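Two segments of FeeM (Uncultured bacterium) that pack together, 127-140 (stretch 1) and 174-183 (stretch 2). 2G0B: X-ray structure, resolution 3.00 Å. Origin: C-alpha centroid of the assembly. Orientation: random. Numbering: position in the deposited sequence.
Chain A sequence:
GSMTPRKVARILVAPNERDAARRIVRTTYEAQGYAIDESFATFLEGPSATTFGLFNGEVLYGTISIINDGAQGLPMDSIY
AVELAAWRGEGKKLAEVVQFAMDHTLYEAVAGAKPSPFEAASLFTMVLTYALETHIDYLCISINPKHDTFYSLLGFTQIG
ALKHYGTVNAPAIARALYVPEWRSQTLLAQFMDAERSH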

ATOM      1  N   VAL A 127      -4.736  -7.311   1.071  1.00 40.07           N
ATOM      2  CA  VAL A 127      -4.678  -6.225   2.061  1.00 40.06           C
ATOM      3  C   VAL A 127      -6.032  -6.058   2.762  1.00 40.14           C
ATOM      4  O   VAL A 127      -6.091  -5.965   3.994  1.00 40.19           O
ATOM      5  CB  VAL A 127      -4.244  -4.861   1.425  1.00 40.09           C
ATOM      6  CG1 VAL A 127      -4.368  -3.721   2.432  1.00 39.74           C
ATOM      7  CG2 VAL A 127      -2.833  -4.936   0.896  1.00 39.96           C
ATOM      8  N   LEU A 128      -7.107  -6.050   1.972  1.00 40.10           N
ATOM      9  CA  LEU A 128      -8.461  -5.939   2.504  1.00 40.10           C
ATOM     10  C   LEU A 128      -8.824  -7.096   3.446  1.00 40.26           C
ATOM     11  O   LEU A 128      -9.318  -6.846   4.545  1.00 40.41           O
ATOM     12  CB  LEU A 128      -9.489  -5.812   1.373  1.00 40.11           C
ATOM     13  CG  LEU A 128     -10.959  -5.667   1.791  1.00 40.12           C
ATOM     14  CD1 LEU A 128     -11.221  -4.308   2.416  1.00 40.27           C
ATOM     15  CD2 LEU A 128     -11.872  -5.892   0.621  1.00 39.96           C
ATOM     16  N   THR A 129      -8.554  -8.349   3.037  1.00 40.31           N
ATOM     17  CA  THR A 129      -8.840  -9.508   3.911  1.00 40.44           C
ATOM     18  C   THR A 129      -8.079  -9.406   5.219  1.00 40.29           C
ATOM     19  O   THR A 129      -8.650  -9.619   6.278  1.00 40.38           O
ATOM     20  CB  THR A 129      -8.571 -10.914   3.220  1.00 40.51           C
ATOM     21  OG1 THR A 129      -7.369 -10.869   2.444  1.00 40.93           O
ATOM     22  CG2 THR A 129      -9.659 -11.253   2.201  1.00 40.52           C
ATOM     23  N   TYR A 130      -6.800  -9.034   5.133  1.00 40.21           N
ATOM     24  CA  TYR A 130      -5.959  -8.814   6.311  1.00 40.20           C
ATOM     25  C   TYR A 130      -6.578  -7.777   7.250  1.00 40.17           C
ATOM     26  O   TYR A 130      -6.632  -7.985   8.449  1.00 40.00           O
ATOM     27  CB  TYR A 130      -4.548  -8.374   5.889  1.00 40.25           C
ATOM     28  CG  TYR A 130      -3.573  -8.158   7.043  1.00 40.21           C
ATOM     29  CD1 TYR A 130      -2.921  -9.234   7.639  1.00 39.98           C
ATOM     30  CD2 TYR A 130      -3.276  -6.871   7.500  1.00 40.24           C
ATOM     31  CE1 TYR A 130      -2.020  -9.045   8.671  1.00 40.23           C
ATOM     32  CE2 TYR A 130      -2.383  -6.666   8.544  1.00 40.45           C
ATOM     33  CZ  TYR A 130      -1.752  -7.762   9.128  1.00 40.64           C
ATOM     34  OH  TYR A 130      -0.855  -7.574  10.171  1.00 40.52           O
ATOM     35  N   ALA A 131      -7.076  -6.682   6.674  1.00 40.13           N
ATOM     36  CA  ALA A 131      -7.690  -5.602   7.437  1.00 40.14           C
ATOM     37  C   ALA A 131      -9.014  -6.003   8.090  1.00 40.26           C
ATOM     38  O   ALA A 131      -9.408  -5.439   9.133  1.00 40.36           O
ATOM     39  CB  ALA A 131      -7.887  -4.404   6.561  1.00 40.21           C
ATOM     40  N   LEU A 132      -9.699  -6.966   7.480  1.00 40.18           N
ATOM     41  CA  LEU A 132     -10.954  -7.468   8.013  1.00 40.10           C
ATOM     42  C   LEU A 132     -10.734  -8.561   9.048  1.00 40.15           C
ATOM     43  O   LEU A 132     -11.621  -8.852   9.846  1.00 40.31           O
ATOM     44  CB  LEU A 132     -11.842  -7.980   6.889  1.00 40.04           C
ATOM     45  CG  LEU A 132     -12.583  -6.929   6.067  1.00 39.87           C
ATOM     46  CD1 LEU A 132     -12.971  -7.502   4.715  1.00 39.80           C
ATOM     47  CD2 LEU A 132     -13.807  -6.412   6.802  1.00 39.78           C
ATOM     48  N   GLU A 133      -9.550  -9.167   9.030  1.00 40.23           N
ATOM     49  CA  GLU A 133      -9.203 -10.214   9.988  1.00 40.32           C
ATOM     50  C   GLU A 133      -8.496  -9.642  11.222  1.00 40.34           C
ATOM     51  O   GLU A 133      -8.786 -10.040  12.347  1.00 40.46           O
ATOM     52  CB  GLU A 133      -8.358 -11.297   9.322  1.00 40.32           C
ATOM     53  CG  GLU A 133      -9.127 -12.120   8.289  1.00 40.90           C
ATOM     54  CD  GLU A 133      -8.545 -13.517   8.070  1.00 41.81           C
ATOM     55  OE1 GLU A 133      -7.668 -13.946   8.868  1.00 42.25           O
ATOM     56  OE2 GLU A 133      -8.975 -14.197   7.099  1.00 41.84           O
ATOM     57  N   THR A 134      -7.603  -8.674  10.998  1.00 40.37           N
ATOM     58  CA  THR A 134      -6.898  -7.952  12.070  1.00 40.46           C
ATOM     59  C   THR A 134      -7.843  -7.000  12.843  1.00 40.47           C
ATOM     60  O   THR A 134      -7.470  -6.452  13.885  1.00 40.58           O
ATOM     61  CB  THR A 134      -5.689  -7.147  11.468  1.00 40.48           C
ATOM     62  OG1 THR A 134      -4.973  -7.975  10.554  1.00 40.77           O
ATOM     63  CG2 THR A 134      -4.632  -6.841  12.511  1.00 40.75           C
ATOM     64  N   HIS A 135      -9.065  -6.834  12.327  1.00 40.44           N
ATOM     65  CA  HIS A 135     -10.071  -5.916  12.884  1.00 40.36           C
ATOM     66  C   HIS A 135      -9.592  -4.475  12.881  1.00 40.31           C
ATOM     67  O   HIS A 135      -9.824  -3.729  13.830  1.00 40.31           O
ATOM     68  CB  HIS A 135     -10.533  -6.354  14.279  1.00 40.33           C
ATOM     69  CG  HIS A 135     -11.046  -7.759  14.333  1.00 40.49           C
ATOM     70  ND1 HIS A 135     -11.979  -8.246  13.441  1.00 40.73           N
ATOM     71  CD2 HIS A 135     -10.763  -8.780  15.176  1.00 40.66           C
ATOM     72  CE1 HIS A 135     -12.245  -9.507  13.731  1.00 40.72           C
ATOM     73  NE2 HIS A 135     -11.523  -9.855  14.782  1.00 40.83           N
ATOM     74  N   ILE A 136      -8.917  -4.099  11.797  1.00 40.33           N
ATOM     75  CA  ILE A 136      -8.421  -2.740  11.602  1.00 40.38           C
ATOM     76  C   ILE A 136      -9.597  -1.794  11.370  1.00 40.40           C
ATOM     77  O   ILE A 136     -10.559  -2.148  10.683  1.00 40.63           O
ATOM     78  CB  ILE A 136      -7.421  -2.712  10.398  1.00 40.39           C
ATOM     79  CG1 ILE A 136      -6.071  -3.304  10.812  1.00 40.40           C
ATOM     80  CG2 ILE A 136      -7.241  -1.295   9.843  1.00 40.39           C
ATOM     81  CD1 ILE A 136      -5.238  -3.805   9.659  1.00 40.52           C
ATOM     82  N   ASP A 137      -9.539  -0.616  11.980  1.00 40.33           N
ATOM     83  CA  ASP A 137     -10.570   0.400  11.778  1.00 40.43           C
ATOM     84  C   ASP A 137     -10.301   1.259  10.532  1.00 40.42           C
ATOM     85  O   ASP A 137     -11.118   1.296   9.611  1.00 40.46           O
ATOM     86  CB  ASP A 137     -10.712   1.289  13.020  1.00 40.39           C
ATOM     87  CG  ASP A 137     -11.299   0.548  14.200  1.00 40.48           C
ATOM     88  OD1 ASP A 137     -12.383  -0.061  14.046  1.00 40.41           O
ATOM     89  OD2 ASP A 137     -10.749   0.516  15.322  1.00 40.58           O
ATOM     90  N   TYR A 138      -9.156   1.940  10.511  1.00 40.40           N
ATOM     91  CA  TYR A 138      -8.810   2.807   9.386  1.00 40.36           C
ATOM     92  C   TYR A 138      -7.563   2.365   8.636  1.00 40.33           C
ATOM     93  O   TYR A 138      -6.493   2.193   9.225  1.00 40.36           O
ATOM     94  CB  TYR A 138      -8.679   4.256   9.839  1.00 40.29           C
ATOM     95  CG  TYR A 138     -10.008   4.908  10.122  1.00 40.32           C
ATOM     96  CD1 TYR A 138     -10.488   5.028  11.421  1.00 40.29           C
ATOM     97  CD2 TYR A 138     -10.794   5.393   9.086  1.00 40.28           C
ATOM     98  CE1 TYR A 138     -11.720   5.624  11.675  1.00 40.41           C
ATOM     99  CE2 TYR A 138     -12.018   5.989   9.331  1.00 40.19           C
ATOM    100  CZ  TYR A 138     -12.475   6.105  10.616  1.00 40.22           C
ATOM    101  OH  TYR A 138     -13.689   6.698  10.841  1.00 40.47           O
ATOM    102  N   LEU A 139      -7.723   2.170   7.332  1.00 40.20           N
ATOM    103  CA  LEU A 139      -6.624   1.837   6.447  1.00 40.13           C
ATOM    104  C   LEU A 139      -6.120   3.116   5.787  1.00 40.13           C
ATOM    105  O   LEU A 139      -6.810   3.707   4.980  1.00 40.14           O
ATOM    106  CB  LEU A 139      -7.113   0.858   5.387  1.00 40.14           C
ATOM    107  CG  LEU A 139      -6.218  -0.284   4.942  1.00 40.15           C
ATOM    108  CD1 LEU A 139      -5.459  -0.875   6.094  1.00 40.22           C
ATOM    109  CD2 LEU A 139      -7.065  -1.336   4.294  1.00 40.59           C
ATOM    110  N   CYS A 140      -4.914   3.542   6.139  1.00 40.26           N
ATOM    111  CA  CYS A 140      -4.383   4.818   5.653  1.00 40.54           C
ATOM    112  C   CYS A 140      -3.385   4.681   4.484  1.00 40.47           C
ATOM    113  O   CYS A 140      -2.640   3.700   4.402  1.00 40.50           O
ATOM    114  CB  CYS A 140      -3.735   5.575   6.796  1.00 40.56           C
ATOM    115  SG  CYS A 140      -4.741   5.683   8.289  1.00 42.04           S
ATOM    116  N   ALA A 174      -2.927  12.411   1.852  1.00 40.14           N
ATOM    117  CA  ALA A 174      -3.297  11.299   2.723  1.00 40.02           C
ATOM    118  C   ALA A 174      -4.754  10.959   2.543  1.00 39.99           C
ATOM    119  O   ALA A 174      -5.607  11.847   2.508  1.00 39.90           O
ATOM    120  CB  ALA A 174      -3.017  11.632   4.158  1.00 39.98           C
ATOM    121  N   ARG A 175      -5.026   9.666   2.379  1.00 39.95           N
ATOM    122  CA  ARG A 175      -6.389   9.150   2.303  1.00 39.88           C
ATOM    123  C   ARG A 175      -6.557   7.974   3.262  1.00 39.86           C
ATOM    124  O   ARG A 175      -5.614   7.246   3.536  1.00 39.78           O
ATOM    125  CB  ARG A 175      -6.751   8.716   0.873  1.00 39.79           C
ATOM    126  CG  ARG A 175      -6.436   9.724  -0.204  1.00 39.86           C
ATOM    127  CD  ARG A 175      -7.120   9.469  -1.535  1.00 39.86           C
ATOM    128  NE  ARG A 175      -8.530   9.830  -1.485  1.00 40.32           N
ATOM    129  CZ  ARG A 175      -9.046  10.932  -2.005  1.00 40.30           C
ATOM    130  NH1 ARG A 175      -8.279  11.798  -2.627  1.00 40.19           N
ATOM    131  NH2 ARG A 175     -10.343  11.170  -1.896  1.00 40.99           N
ATOM    132  N   ALA A 176      -7.765   7.802   3.773  1.00 39.95           N
ATOM    133  CA  ALA A 176      -8.061   6.715   4.686  1.00 39.95           C
ATOM    134  C   ALA A 176      -9.400   6.097   4.345  1.00 40.03           C
ATOM    135  O   ALA A 176     -10.248   6.748   3.728  1.00 40.07           O
ATOM    136  CB  ALA A 176      -8.052   7.207   6.104  1.00 39.90           C
ATOM    137  N   LEU A 177      -9.580   4.831   4.728  1.00 40.03           N
ATOM    138  CA  LEU A 177     -10.842   4.121   4.518  1.00 40.09           C
ATOM    139  C   LEU A 177     -11.299   3.403   5.796  1.00 40.20           C
ATOM    140  O   LEU A 177     -10.511   2.694   6.443  1.00 40.27           O
ATOM    141  CB  LEU A 177     -10.716   3.126   3.357  1.00 40.07           C
ATOM    142  CG  LEU A 177     -11.732   1.980   3.263  1.00 40.19           C
ATOM    143  CD1 LEU A 177     -13.070   2.467   2.725  1.00 40.30           C
ATOM    144  CD2 LEU A 177     -11.189   0.867   2.411  1.00 40.45           C
ATOM    145  N   TYR A 178     -12.567   3.601   6.165  1.00 40.18           N
ATOM    146  CA  TYR A 178     -13.146   2.889   7.298  1.00 40.15           C
ATOM    147  C   TYR A 178     -13.520   1.465   6.899  1.00 40.11           C
ATOM    148  O   TYR A 178     -14.566   1.237   6.289  1.00 40.17           O
ATOM    149  CB  TYR A 178     -14.365   3.628   7.846  1.00 40.21           C
ATOM    150  CG  TYR A 178     -14.858   3.076   9.167  1.00 40.26           C
ATOM    151  CD1 TYR A 178     -13.999   2.961  10.261  1.00 40.39           C
ATOM    152  CD2 TYR A 178     -16.168   2.651   9.318  1.00 40.16           C
ATOM    153  CE1 TYR A 178     -14.439   2.443  11.471  1.00 40.54           C
ATOM    154  CE2 TYR A 178     -16.621   2.133  10.525  1.00 40.41           C
ATOM    155  CZ  TYR A 178     -15.751   2.032  11.600  1.00 40.56           C
ATOM    156  OH  TYR A 178     -16.196   1.524  12.805  1.00 40.59           O
ATOM    157  N   VAL A 179     -12.661   0.516   7.260  1.00 40.04           N
ATOM    158  CA  VAL A 179     -12.809  -0.887   6.844  1.00 40.09           C
ATOM    159  C   VAL A 179     -14.131  -1.605   7.269  1.00 40.10           C
ATOM    160  O   VAL A 179     -14.760  -2.251   6.428  1.00 40.01           O
ATOM    161  CB  VAL A 179     -11.529  -1.738   7.170  1.00 40.02           C
ATOM    162  CG1 VAL A 179     -11.676  -3.165   6.670  1.00 40.15           C
ATOM    163  CG2 VAL A 179     -10.296  -1.097   6.554  1.00 40.13           C
ATOM    164  N   PRO A 180     -14.561  -1.480   8.539  1.00 40.15           N
ATOM    165  CA  PRO A 180     -15.810  -2.112   8.995  1.00 40.14           C
ATOM    166  C   PRO A 180     -17.064  -1.845   8.144  1.00 40.16           C
ATOM    167  O   PRO A 180     -17.985  -2.647   8.194  1.00 40.32           O
ATOM    168  CB  PRO A 180     -15.983  -1.546  10.396  1.00 40.09           C
ATOM    169  CG  PRO A 180     -14.623  -1.349  10.857  1.00 40.11           C
ATOM    170  CD  PRO A 180     -13.872  -0.820   9.669  1.00 40.19           C
ATOM    171  N   GLU A 181     -17.117  -0.731   7.425  1.00 40.25           N
ATOM    172  CA  GLU A 181     -18.167  -0.539   6.413  1.00 40.43           C
ATOM    173  C   GLU A 181     -17.597   0.037   5.112  1.00 40.38           C
ATOM    174  O   GLU A 181     -18.022   1.100   4.647  1.00 40.22           O
ATOM    175  CB  GLU A 181     -19.367   0.299   6.933  1.00 40.52           C
ATOM    176  CG  GLU A 181     -19.227   0.889   8.329  1.00 40.70           C
ATOM    177  CD  GLU A 181     -19.673   2.348   8.402  1.00 41.32           C
ATOM    178  OE1 GLU A 181     -20.500   2.684   9.292  1.00 41.52           O
ATOM    179  OE2 GLU A 181     -19.195   3.169   7.576  1.00 41.48           O
ATOM    180  N   TRP A 182     -16.655  -0.705   4.524  1.00 40.41           N
ATOM    181  CA  TRP A 182     -15.970  -0.301   3.300  1.00 40.45           C
ATOM    182  C   TRP A 182     -16.893  -0.202   2.086  1.00 40.47           C
ATOM    183  O   TRP A 182     -16.661   0.613   1.195  1.00 40.59           O
ATOM    184  CB  TRP A 182     -14.782  -1.242   2.999  1.00 40.49           C
ATOM    185  CG  TRP A 182     -15.162  -2.704   2.738  1.00 40.41           C
ATOM    186  CD1 TRP A 182     -15.152  -3.722   3.642  1.00 40.42           C
ATOM    187  CD2 TRP A 182     -15.555  -3.287   1.491  1.00 40.27           C
ATOM    188  NE1 TRP A 182     -15.531  -4.898   3.043  1.00 40.33           N
ATOM    189  CE2 TRP A 182     -15.784  -4.660   1.721  1.00 40.43           C
ATOM    190  CE3 TRP A 182     -15.740  -2.787   0.191  1.00 40.57           C
ATOM    191  CZ2 TRP A 182     -16.206  -5.540   0.706  1.00 40.74           C
ATOM    192  CZ3 TRP A 182     -16.160  -3.664  -0.819  1.00 40.61           C
ATOM    193  CH2 TRP A 182     -16.385  -5.022  -0.551  1.00 40.57           C
ATOM    194  N   ARG A 183     -17.936  -1.029   2.057  1.00 40.45           N
ATOM    195  CA  ARG A 183     -18.862  -1.073   0.921  1.00 40.46           C
ATOM    196  C   ARG A 183     -19.768   0.155   0.839  1.00 40.42           C
ATOM    197  O   ARG A 183     -20.357   0.427  -0.198  1.00 40.54           O
ATOM    198  CB  ARG A 183     -19.698  -2.357   0.939  1.00 40.40           C
ATOM    199  CG  ARG A 183     -19.425  -3.261   2.130  1.00 40.77           C
ATOM    200  CD  ARG A 183     -20.231  -4.554   2.141  1.00 40.68           C
ATOM    201  NE  ARG A 183     -19.825  -5.455   1.078  1.00 40.46           N
ATOM    202  CZ  ARG A 183     -20.626  -6.334   0.506  1.00 40.90           C
ATOM    203  NH1 ARG A 183     -21.888  -6.446   0.900  1.00 40.86           N
ATOM    204  NH2 ARG A 183     -20.171  -7.107  -0.467  1.00 41.07           N
TER

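The contact joins a helix-turn-strand unit to a strand that runs on into a 3-10 segment. Strand 138-140 lies beside strand 174-178 with their directions 155° apart, so the pairing is antiparallel. Leu139 and Leu177 form the hydrogen-bonded pair: Leu139 N donates to Leu177 O (3.0 Å), and Leu177 N returns a bond to Leu139 O (3.0 Å). Just beyond the strands, Val179 N reaches Asp137 O at 2.9 Å, which carries the ladder as far as the turn.

The principal bump is Val179. It has the largest area covered by the other stretch, and its CA-to-CB bond points toward that stretch. Its two methyls enter a hollow walled by the helix, by Ile136 and by Leu139 of the strand. Val179 CG1 lies 4.0 Å from Ala131 CB and 3.9 Å from Leu132 CD2; Val179 CG2 lies 3.9 Å from Leu139 CB and 4.5 Å from Ile136 CG2. A compact, branched side chain suits such a pocket, because its two methyls spread the contact over the helix, Ile136 and Leu139. Ala131, whose CB points toward the other stretch, adds only a methyl to the helix surface, and Val179 packs directly on it.

Farther along the 3-10 segment, Trp182 presents a broad, flat surface to the helix. Leu128 CD1 sits over one face of its five-membered ring, 4.2 Å from the centroid and only 12° off the normal, a CH-pi contact in which a rounded methyl meets a flat plate. Leu132, one helical turn later, approaches the same indole, its CD1 4.0 Å from Trp182 NE1. Its CA-to-CB bond points sideways, yet the end of the side chain comes nearer, so that it touches both Val179 and Trp182.

Tyr138, Tyr178, Cys140 and Ala176 share the other face of the sheet from Leu139 and Leu177. The tyrosine rings meet obliquely, with centroids 5.0 Å apart and planes at 44°; Tyr178 CD1 lies over one face of the Tyr138 ring, 3.5 Å from Tyr138 CZ. Tyrosine suits both places, since these broad rings can cover each other while remaining partly exposed. At the next non-hydrogen-bonded pair the CA atoms of Cys140 and Ala176 are 4.2 Å apart, and the small side chains touch, Cys140 SG 4.2 Å from Ala176 CB.

In the 3-10 segment, Pro180 CD lies 3.5 Å from Asp137 O and 3.7 Å from Ile136 O. Pro180 has no amide hydrogen to donate, and its contact with these carbonyls is through carbon.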